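Local coordinates for protein beta chain (Acipenser stellatus, PDB 6IYI) that probably carries oxygen on its haem iron, as the beta chain of a sturgeon haemoglobin with four globin chains, at residues 9-14 with 128-133; 43-48 with 58-63. All coordinates share one frame; numbering follows the deposited sequence.

Contact 1 (9-14 with 128-133)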
loop_
_atom_site.group_PDB
_atom_site.type_symbol
_atom_site.label_atom_id
_atom_site.label_comp_id
_atom_site.label_asym_id
_atom_site.label_seq_id
_atom_site.Cartn_x
_atom_site.Cartn_y
_atom_site.Cartn_z
ATOM N N PHE B 9 -9.232 -28.163 4.428
ATOM C CA PHE B 9 -9.868 -28.982 3.432
ATOM C C PHE B 9 -10.189 -28.178 2.159
ATOM O O PHE B 9 -10.096 -28.700 1.054
ATOM C CB PHE B 9 -11.186 -29.527 4.013
ATOM C CG PHE B 9 -11.995 -30.332 3.041
ATOM C CD1 PHE B 9 -11.640 -31.654 2.757
ATOM C CD2 PHE B 9 -13.077 -29.768 2.394
ATOM C CE1 PHE B 9 -12.383 -32.386 1.856
ATOM C CE2 PHE B 9 -13.813 -30.491 1.505
ATOM C CZ PHE B 9 -13.482 -31.812 1.235
ATOM N N ALA B 10 -10.613 -26.929 2.309
ATOM C CA ALA B 10 -10.909 -26.074 1.148
ATOM C C ALA B 10 -9.674 -25.916 0.313
ATOM O O ALA B 10 -9.736 -25.960 -0.909
ATOM C CB ALA B 10 -11.406 -24.693 1.544
ATOM N N ILE B 11 -8.562 -25.716 0.981
ATOM C CA ILE B 11 -7.316 -25.535 0.284
ATOM C C ILE B 11 -6.807 -26.812 -0.406
ATOM O O ILE B 11 -6.408 -26.768 -1.593
ATOM C CB ILE B 11 -6.226 -24.977 1.223
ATOM C CG1 ILE B 11 -6.598 -23.555 1.632
ATOM C CG2 ILE B 11 -4.858 -25.005 0.545
ATOM C CD1 ILE B 11 -5.860 -23.102 2.851
ATOM N N THR B 12 -6.769 -27.932 0.330
ATOM C CA THR B 12 -6.115 -29.110 -0.214
ATOM C C THR B 12 -6.932 -29.744 -1.329
ATOM O O THR B 12 -6.384 -30.230 -2.303
ATOM C CB THR B 12 -5.748 -30.143 0.866
ATOM O OG1 THR B 12 -6.893 -30.507 1.602
ATOM C CG2 THR B 12 -4.707 -29.634 1.799
ATOM N N THR B 13 -8.232 -29.691 -1.202
ATOM C CA THR B 13 -9.167 -30.188 -2.208
ATOM C C THR B 13 -9.138 -29.391 -3.504
ATOM O O THR B 13 -9.099 -29.975 -4.590
ATOM C CB THR B 13 -10.584 -30.144 -1.636
ATOM O OG1 THR B 13 -10.556 -30.830 -0.383
ATOM C CG2 THR B 13 -11.595 -30.781 -2.557
ATOM N N LEU B 14 -9.107 -28.064 -3.390
ATOM C CA LEU B 14 -8.964 -27.224 -4.590
ATOM C C LEU B 14 -7.646 -27.521 -5.234
ATOM O O LEU B 14 -7.563 -27.661 -6.433
ATOM C CB LEU B 14 -9.121 -25.724 -4.276
ATOM C CG LEU B 14 -9.355 -24.871 -5.513
ATOM C CD1 LEU B 14 -10.791 -25.067 -5.970
ATOM C CD2 LEU B 14 -9.101 -23.392 -5.266
ATOM N N ALA B 128 -12.189 -17.257 0.446
ATOM C CA ALA B 128 -11.704 -16.716 1.720
ATOM C C ALA B 128 -10.551 -17.520 2.261
ATOM O O ALA B 128 -9.523 -16.967 2.742
ATOM C CB ALA B 128 -12.830 -16.609 2.769
ATOM N N ALA B 129 -10.684 -18.836 2.179
ATOM C CA ALA B 129 -9.568 -19.668 2.636
ATOM C C ALA B 129 -8.310 -19.475 1.772
ATOM O O ALA B 129 -7.207 -19.471 2.310
ATOM C CB ALA B 129 -9.963 -21.145 2.597
ATOM N N TRP B 130 -8.485 -19.418 0.445
ATOM C CA TRP B 130 -7.379 -19.185 -0.429
ATOM C C TRP B 130 -6.734 -17.762 -0.233
ATOM O O TRP B 130 -5.527 -17.629 -0.297
ATOM C CB TRP B 130 -7.763 -19.483 -1.880
ATOM C CG TRP B 130 -7.519 -20.860 -2.148
ATOM C CD1 TRP B 130 -8.406 -21.882 -2.069
ATOM C CD2 TRP B 130 -6.267 -21.449 -2.496
ATOM N NE1 TRP B 130 -7.769 -23.095 -2.346
ATOM C CE2 TRP B 130 -6.469 -22.832 -2.636
ATOM C CE3 TRP B 130 -5.015 -20.935 -2.787
ATOM C CZ2 TRP B 130 -5.450 -23.692 -2.984
ATOM C CZ3 TRP B 130 -4.026 -21.787 -3.116
ATOM C CH2 TRP B 130 -4.251 -23.152 -3.240
ATOM N N GLN B 131 -7.553 -16.761 0.064
ATOM C CA GLN B 131 -6.996 -15.451 0.319
ATOM C C GLN B 131 -6.147 -15.552 1.595
ATOM O O GLN B 131 -5.117 -14.941 1.664
ATOM C CB GLN B 131 -8.067 -14.389 0.541
ATOM C CG GLN B 131 -7.545 -13.006 0.876
ATOM C CD GLN B 131 -6.598 -12.476 -0.179
ATOM O OE1 GLN B 131 -6.801 -12.698 -1.400
ATOM N NE2 GLN B 131 -5.558 -11.748 0.274
ATOM N N LYS B 132 -6.609 -16.308 2.596
ATOM C CA LYS B 132 -5.822 -16.473 3.848
ATOM C C LYS B 132 -4.542 -17.179 3.521
ATOM O O LYS B 132 -3.486 -16.762 3.928
ATOM C CB LYS B 132 -6.643 -17.246 4.883
ATOM C CG LYS B 132 -5.947 -17.418 6.220
ATOM C CD LYS B 132 -6.846 -18.180 7.176
ATOM C CE LYS B 132 -6.030 -18.577 8.406
ATOM N NZ LYS B 132 -6.921 -19.207 9.403
ATOM N N MET B 133 -4.608 -18.214 2.691
ATOM C CA MET B 133 -3.347 -18.920 2.315
ATOM C C MET B 133 -2.355 -17.976 1.595
ATOM O O MET B 133 -1.097 -18.003 1.824
ATOM C CB MET B 133 -3.661 -20.161 1.480
ATOM C CG MET B 133 -2.459 -21.014 1.083
ATOM S SD MET B 133 -1.756 -21.920 2.505
ATOM C CE MET B 133 -0.041 -21.748 2.149
#

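Contact 2 (43-48 with 58-63). With HEM (protoporphyrin IX containing Fe), chain D.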
loop_
_atom_site.group_PDB
_atom_site.type_symbol
_atom_site.label_atom_id
_atom_site.label_comp_id
_atom_site.label_asym_id
_atom_site.label_seq_id
_atom_site.Cartn_x
_atom_site.Cartn_y
_atom_site.Cartn_z
ATOM N N GLY B 43 14.600 -10.125 -16.347
ATOM C CA GLY B 43 15.470 -9.862 -17.516
ATOM C C GLY B 43 15.914 -11.100 -18.296
ATOM O O GLY B 43 16.002 -11.067 -19.540
ATOM N N ALA B 44 16.113 -12.209 -17.584
ATOM C CA ALA B 44 16.545 -13.459 -18.202
ATOM C C ALA B 44 15.567 -14.080 -19.213
ATOM O O ALA B 44 15.947 -14.995 -19.927
ATOM C CB ALA B 44 16.856 -14.474 -17.122
ATOM N N PHE B 45 14.307 -13.642 -19.245
ATOM C CA PHE B 45 13.237 -14.312 -20.043
ATOM C C PHE B 45 13.139 -13.839 -21.493
ATOM O O PHE B 45 12.398 -14.413 -22.316
ATOM C CB PHE B 45 11.882 -14.108 -19.333
ATOM C CG PHE B 45 11.745 -14.847 -18.050
ATOM C CD1 PHE B 45 12.826 -15.548 -17.464
ATOM C CD2 PHE B 45 10.559 -14.818 -17.396
ATOM C CE1 PHE B 45 12.669 -16.221 -16.281
ATOM C CE2 PHE B 45 10.416 -15.474 -16.177
ATOM C CZ PHE B 45 11.447 -16.177 -15.637
ATOM N N GLY B 46 13.833 -12.762 -21.806
ATOM C CA GLY B 46 13.912 -12.284 -23.189
ATOM C C GLY B 46 12.804 -11.291 -23.359
ATOM O O GLY B 46 12.541 -10.541 -22.413
ATOM N N ASN B 47 12.127 -11.311 -24.509
ATOM C CA ASN B 47 11.146 -10.315 -24.783
ATOM C C ASN B 47 9.804 -10.628 -24.075
ATOM O O ASN B 47 9.073 -11.528 -24.497
ATOM C CB ASN B 47 10.928 -10.144 -26.292
ATOM C CG ASN B 47 9.887 -9.071 -26.617
ATOM O OD1 ASN B 47 9.659 -8.127 -25.840
ATOM N ND2 ASN B 47 9.193 -9.251 -27.725
ATOM N N ILE B 48 9.483 -9.821 -23.054
ATOM C CA ILE B 48 8.214 -9.911 -22.296
ATOM C C ILE B 48 7.609 -8.509 -22.234
ATOM O O ILE B 48 7.138 -8.078 -21.187
ATOM C CB ILE B 48 8.457 -10.467 -20.895
ATOM C CG1 ILE B 48 9.629 -9.723 -20.225
ATOM C CG2 ILE B 48 8.833 -11.929 -20.972
ATOM C CD1 ILE B 48 9.889 -10.095 -18.780
ATOM N N ALA B 58 7.834 -19.342 -23.479
ATOM C CA ALA B 58 8.040 -20.614 -22.856
ATOM C C ALA B 58 8.751 -20.460 -21.488
ATOM O O ALA B 58 8.458 -21.227 -20.552
ATOM C CB ALA B 58 8.829 -21.545 -23.798
ATOM N N LYS B 59 9.618 -19.456 -21.332
ATOM C CA LYS B 59 10.258 -19.202 -20.016
ATOM C C LYS B 59 9.290 -18.622 -18.968
ATOM O O LYS B 59 9.438 -18.892 -17.817
ATOM C CB LYS B 59 11.514 -18.322 -20.082
ATOM C CG LYS B 59 12.763 -19.027 -20.646
ATOM C CD LYS B 59 13.992 -18.113 -20.690
ATOM C CE LYS B 59 15.302 -18.917 -20.769
ATOM N NZ LYS B 59 16.517 -18.032 -20.909
ATOM N N VAL B 60 8.329 -17.819 -19.402
ATOM C CA VAL B 60 7.251 -17.343 -18.540
ATOM C C VAL B 60 6.462 -18.570 -18.079
ATOM O O VAL B 60 6.248 -18.723 -16.885
ATOM C CB VAL B 60 6.409 -16.255 -19.260
ATOM C CG1 VAL B 60 5.172 -15.880 -18.432
ATOM C CG2 VAL B 60 7.268 -15.002 -19.510
ATOM N N HIS B 61 6.154 -19.491 -19.007
ATOM C CA HIS B 61 5.424 -20.718 -18.666
ATOM C C HIS B 61 6.156 -21.563 -17.659
ATOM O O HIS B 61 5.591 -21.914 -16.602
ATOM C CB HIS B 61 5.051 -21.539 -19.896
ATOM C CG HIS B 61 4.272 -20.764 -20.903
ATOM N ND1 HIS B 61 4.274 -21.071 -22.250
ATOM C CD2 HIS B 61 3.549 -19.628 -20.782
ATOM C CE1 HIS B 61 3.528 -20.188 -22.901
ATOM N NE2 HIS B 61 3.078 -19.302 -22.033
ATOM N N ALA B 62 7.432 -21.831 -17.905
ATOM C CA ALA B 62 8.179 -22.671 -16.984
ATOM C C ALA B 62 8.289 -21.997 -15.602
ATOM O O ALA B 62 8.212 -22.659 -14.560
ATOM C CB ALA B 62 9.596 -22.976 -17.529
ATOM N N HIS B 63 8.503 -20.689 -15.591
ATOM C CA HIS B 63 8.667 -20.041 -14.313
ATOM C C HIS B 63 7.319 -19.968 -13.527
ATOM O O HIS B 63 7.304 -20.057 -12.310
ATOM C CB HIS B 63 9.273 -18.627 -14.421
ATOM C CG HIS B 63 9.596 -18.065 -13.084
ATOM N ND1 HIS B 63 10.543 -18.638 -12.274
ATOM C CD2 HIS B 63 9.042 -17.061 -12.362
ATOM C CE1 HIS B 63 10.607 -17.990 -11.132
ATOM N NE2 HIS B 63 9.690 -17.032 -11.144
HETATM C CHA HEM D . 12.405 -17.064 -8.520
HETATM C CHB HEM D . 8.629 -18.142 -5.777
HETATM C CHC HEM D . 6.815 -13.646 -6.284
HETATM C CHD HEM D . 10.698 -12.501 -8.911
HETATM C C1A HEM D . 11.526 -17.731 -7.706
HETATM C C2A HEM D . 11.640 -19.095 -7.397
HETATM C C3A HEM D . 10.591 -19.398 -6.633
HETATM C C4A HEM D . 9.808 -18.229 -6.499
HETATM C CMA HEM D . 10.306 -20.746 -6.042
HETATM C CAA HEM D . 12.771 -20.043 -7.791
HETATM C CBA HEM D . 13.841 -19.648 -6.771
HETATM C CGA HEM D . 15.014 -20.583 -6.771
HETATM O O1A HEM D . 15.661 -20.748 -7.827
HETATM O O2A HEM D . 15.318 -21.157 -5.700
HETATM C C1B HEM D . 7.759 -17.021 -5.695
HETATM C C2B HEM D . 6.527 -17.040 -4.985
HETATM C C3B HEM D . 5.979 -15.799 -5.139
HETATM C C4B HEM D . 6.955 -14.985 -5.906
HETATM C CMB HEM D . 5.812 -18.128 -4.232
HETATM C CAB HEM D . 4.690 -15.594 -4.458
HETATM C CBB HEM D . 4.177 -14.432 -4.237
HETATM C C1C HEM D . 7.707 -12.909 -7.071
HETATM C C2C HEM D . 7.478 -11.570 -7.553
HETATM C C3C HEM D . 8.613 -11.242 -8.296
HETATM C C4C HEM D . 9.502 -12.393 -8.253
HETATM C CMC HEM D . 6.228 -10.750 -7.249
HETATM C CAC HEM D . 8.901 -10.021 -9.052
HETATM C CBC HEM D . 7.966 -9.099 -9.249
HETATM C C1D HEM D . 11.443 -13.702 -9.010
HETATM C C2D HEM D . 12.663 -13.749 -9.835
HETATM C C3D HEM D . 13.143 -15.003 -9.714
HETATM C C4D HEM D . 12.210 -15.715 -8.837
HETATM C CMD HEM D . 13.331 -12.617 -10.656
HETATM C CAD HEM D . 14.385 -15.543 -10.427
HETATM C CBD HEM D . 13.864 -15.960 -11.810
HETATM C CGD HEM D . 14.904 -16.359 -12.850
HETATM O O1D HEM D . 15.211 -17.538 -12.943
HETATM O O2D HEM D . 15.393 -15.550 -13.687
HETATM N NA HEM D . 10.405 -17.217 -7.162
HETATM N NB HEM D . 7.994 -15.790 -6.191
HETATM N NC HEM D . 8.914 -13.367 -7.555
HETATM N ND HEM D . 11.207 -14.896 -8.404
HETATM FE FE HEM D . 9.697 -15.329 -7.343
HETATM O O HOH W 1 8.729 -15.702 -9.128
#

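Contact 1 (9-14 with 128-133)
Ile11 of helix 5-15 lies across the indole of Trp130 on helix 124-142, and these two residues bury more surface than any others in the contact. Methyl CG2 of Ile11 sits over one face of the ring, offset toward the rim, 3.8 Å from Trp130 CZ2. With CG1 beside the backbone N (chi1 -67°), CG2 is left anti to that nitrogen and reaches the ring, while CG1 carries Ile11 CD1 to within 3.9 Å of Met133 CB. The pyrrole end of the indole meets Leu14, whose CD2 comes in obliquely and packs tightly, 3.2 Å from Trp130 NE1. Ala10 O lies near the ring plane at the edge, but its 3.8 Å to Trp130 NE1 makes no hydrogen bond, and this buried N-H has no partner in the model. The arrangement is the crossing of the first and last helices of the globin fold, here at -90° with segment axes 9.2 Å apart. Two small residues meet beside the indole, Ala10 CB and Ala129 CB being 4.0 Å apart. An alanine in place of Trp130 would probably open a gap under Ile11 CG2 and take away the indole against which Leu14 CD2 packs. Ile75 of helix 58-76 touches both Ile11 and Trp130, Leu114 of helix 101-118 also packs on the indole, and Lys132 forms a salt bridge with Glu7.

Contact 2 (43-48 with 58-63)
Phe45 and Lys59 meet through a CH-pi contact: Lys59 CB stands over the face of the phenyl ring, 4.3 Å from its centroid and 24° off the normal. The Phe45 and His63 rings form an oblique pair, their planes at 58°. Two more side-chain contacts meet the phenyl ring obliquely, with Phe45 CZ 3.5 Å from His63 CB and Phe45 CD2 3.9 Å from Val60 CG2. Val60 CG2 also reaches Ile48 CG2 at 3.7 Å. One hydrogen bond joins the segments: the extended chain of Lys59 brings NZ 3.2 Å from Ala44 O. At the haem, His63 occupies the distal position of globins. Its CG is anti to the backbone N (chi1 -172°), which sends the imidazole over the porphyrin, where NE2 is 2.6 Å from the water O, in the plane of the imidazole; that water binds the iron at 2.1 Å. Ala44 CB and Phe45 CE1 border a propionate oxygen. The contact thus ties the loop between helices 20-34 and 51-56 to the first turns of helix 58-76, with Leu28 and Leu32 of helix 20-34 against Val60 and Ile54 of helix 51-56 against Ile48.

Overall arrangement
Contact 2 is nested in sequence within the long loop closed by contact 1, and the two lie on opposite sides of the chain's centre, their own centres about 29 Å apart. Contact 1 is wholly buried, a helix-on-helix packing of aliphatic and aromatic groups with no hydrogen bond across it. Contact 2 joins a loop to a helix and mixes a buried aromatic and aliphatic part with two exposed residues, one of them a lysine that supplies a polar link. Contact 2 borders the haem directly, whereas the side chain of Met133 in contact 1 is about 9 Å from it. Helix 58-76 connects them: its first turns are one side of contact 2, and Ala74 and Ile75 near its end pack against contact 1.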